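Local coordinates for hypothetical protein PH1320 (Pyrococcus horikoshii, PDB 2E87), which is of unknown function but binds GDP through an OBG-type G domain and probably works as a GTP-binding protein of the NOG1 family, at residues V53-V56 and V57-L61. Residues are numbered along the deposited sequence; the frame is centred on the assembly and turned at random.
Sequences VSNV and VRDNL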
ATOM      1  N   VAL A  53     -18.668  15.546  25.218  1.00 37.39           N
ATOM      2  CA  VAL A  53     -17.578  16.059  24.394  1.00 34.01           C
ATOM      3  C   VAL A  53     -16.491  15.016  24.355  1.00 34.52           C
ATOM      4  O   VAL A  53     -15.956  14.708  23.304  1.00 36.94           O
ATOM      5  CB  VAL A  53     -16.970  17.352  24.955  1.00 31.73           C
ATOM      6  CG1 VAL A  53     -15.642  17.676  24.225  1.00 23.28           C
ATOM      7  CG2 VAL A  53     -17.959  18.488  24.784  1.00 28.05           C
ATOM      8  N   SER A  54     -16.174  14.460  25.510  1.00 38.67           N
ATOM      9  CA  SER A  54     -15.132  13.450  25.581  1.00 40.90           C
ATOM     10  C   SER A  54     -15.428  12.239  24.705  1.00 42.70           C
ATOM     11  O   SER A  54     -14.555  11.766  23.978  1.00 43.84           O
ATOM     12  CB  SER A  54     -14.927  12.999  27.024  1.00 41.73           C
ATOM     13  OG  SER A  54     -13.853  12.084  27.107  1.00 49.46           O
ATOM     14  N   ASN A  55     -16.663  11.752  24.752  1.00 42.62           N
ATOM     15  CA  ASN A  55     -17.033  10.584  23.966  1.00 43.89           C
ATOM     16  C   ASN A  55     -17.115  10.796  22.481  1.00 40.50           C
ATOM     17  O   ASN A  55     -16.713   9.933  21.707  1.00 39.53           O
ATOM     18  CB  ASN A  55     -18.356  10.002  24.444  1.00 45.51           C
ATOM     19  CG  ASN A  55     -18.162   9.002  25.538  1.00 53.01           C
ATOM     20  OD1 ASN A  55     -17.929   9.370  26.687  1.00 52.24           O
ATOM     21  ND2 ASN A  55     -18.223   7.714  25.185  1.00 62.09           N
ATOM     22  N   VAL A  56     -17.649  11.936  22.075  1.00 35.32           N
ATOM     23  CA  VAL A  56     -17.775  12.209  20.663  1.00 35.98           C
ATOM     24  C   VAL A  56     -16.401  12.348  20.026  1.00 37.07           C
ATOM     25  O   VAL A  56     -16.155  11.807  18.959  1.00 39.27           O
ATOM     26  CB  VAL A  56     -18.622  13.473  20.439  1.00 33.04           C
ATOM     27  CG1 VAL A  56     -18.525  13.936  19.000  1.00 28.38           C
ATOM     28  CG2 VAL A  56     -20.060  13.155  20.783  1.00 35.20           C
ATOM     29  N   VAL A  57     -15.499  13.058  20.694  1.00 37.35           N
ATOM     30  CA  VAL A  57     -14.158  13.233  20.155  1.00 36.83           C
ATOM     31  C   VAL A  57     -13.415  11.903  20.109  1.00 40.15           C
ATOM     32  O   VAL A  57     -12.843  11.536  19.084  1.00 45.69           O
ATOM     33  CB  VAL A  57     -13.335  14.226  20.996  1.00 28.03           C
ATOM     34  CG1 VAL A  57     -11.878  14.163  20.580  1.00 31.19           C
ATOM     35  CG2 VAL A  57     -13.883  15.626  20.829  1.00 22.98           C
ATOM     36  N   ARG A  58     -13.431  11.176  21.222  1.00 41.12           N
ATOM     37  CA  ARG A  58     -12.721   9.916  21.285  1.00 38.98           C
ATOM     38  C   ARG A  58     -13.285   8.883  20.329  1.00 42.36           C
ATOM     39  O   ARG A  58     -12.539   8.104  19.755  1.00 40.83           O
ATOM     40  CB  ARG A  58     -12.700   9.404  22.723  1.00 36.15           C
ATOM     41  CG  ARG A  58     -11.711  10.171  23.608  1.00 37.58           C
ATOM     42  CD  ARG A  58     -12.105  10.128  25.079  1.00 47.19           C
ATOM     43  NE  ARG A  58     -12.302   8.761  25.517  1.00 59.37           N
ATOM     44  CZ  ARG A  58     -13.437   8.288  26.007  1.00 58.26           C
ATOM     45  NH1 ARG A  58     -14.493   9.076  26.136  1.00 57.23           N
ATOM     46  NH2 ARG A  58     -13.515   7.012  26.346  1.00 64.51           N
ATOM     47  N   ASP A  59     -14.595   8.898  20.116  1.00 43.16           N
ATOM     48  CA  ASP A  59     -15.183   7.938  19.205  1.00 44.44           C
ATOM     49  C   ASP A  59     -14.755   8.196  17.770  1.00 46.19           C
ATOM     50  O   ASP A  59     -14.377   7.260  17.070  1.00 49.77           O
ATOM     51  CB  ASP A  59     -16.705   7.951  19.306  1.00 48.69           C
ATOM     52  CG  ASP A  59     -17.204   7.350  20.612  1.00 52.88           C
ATOM     53  OD1 ASP A  59     -16.393   6.741  21.356  1.00 48.49           O
ATOM     54  OD2 ASP A  59     -18.415   7.486  20.888  1.00 46.42           O
ATOM     55  N   ASN A  60     -14.798   9.453  17.328  1.00 42.41           N
ATOM     56  CA  ASN A  60     -14.393   9.748  15.957  1.00 44.79           C
ATOM     57  C   ASN A  60     -12.900   9.461  15.758  1.00 43.28           C
ATOM     58  O   ASN A  60     -12.515   8.779  14.803  1.00 40.58           O
ATOM     59  CB  ASN A  60     -14.736  11.196  15.577  1.00 49.25           C
ATOM     60  CG  ASN A  60     -16.244  11.401  15.310  1.00 62.53           C
ATOM     61  OD1 ASN A  60     -16.721  11.241  14.185  1.00 59.40           O
ATOM     62  ND2 ASN A  60     -16.993  11.740  16.358  1.00 65.58           N
ATOM     63  N   LEU A  61     -12.056   9.936  16.671  1.00 39.87           N
ATOM     64  CA  LEU A  61     -10.632   9.682  16.518  1.00 42.17           C
ATOM     65  C   LEU A  61     -10.307   8.189  16.533  1.00 46.35           C
ATOM     66  O   LEU A  61      -9.559   7.707  15.684  1.00 47.42           O
ATOM     67  CB  LEU A  61      -9.837  10.394  17.609  1.00 35.46           C
ATOM     68  CG  LEU A  61      -9.864  11.924  17.550  1.00 40.71           C
ATOM     69  CD1 LEU A  61      -9.186  12.436  18.792  1.00 35.85           C
ATOM     70  CD2 LEU A  61      -9.170  12.456  16.275  1.00 31.71           C
TER
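Regular i to i+4 backbone bonds join V53-V56 to V57-L61 as successive turns of helix 38-67, with V57 N 3.1 Å from V53 O and R58 N 3.0 Å from S54 O. The carbonyl of V56 carries a double load. N60 N and the side-chain amide of N60 reach it from opposite faces of its plane, and ND2 lies 2.7 Å from V56 O in a nearly straight bond (166°). That oxygen lies close to the amide plane of N60, which probably helps to hold the amide in that rotation. R58 turns back along the helix: CG lies beside its own backbone N (chi1 -75°) and a bend at chi3 (53°) brings NH1 over the preceding turn. There NH1 makes weak hydrogen bonds to S54 OG, at 3.2 Å, and to S54 O. S54 OG also bonds to E109, which forms a long, weak ion pair with R58; a leucine in place of R58 would probably leave E109 without this positive partner. On another side, V53 CG1 lies 4.3 Å from V57 CG2. Within the NOG1 N-terminal helical domain, V53 and V57 pack against helices 14-30 and 122-142, and V57, S54 and R58 also meet I105 of helix 88-117.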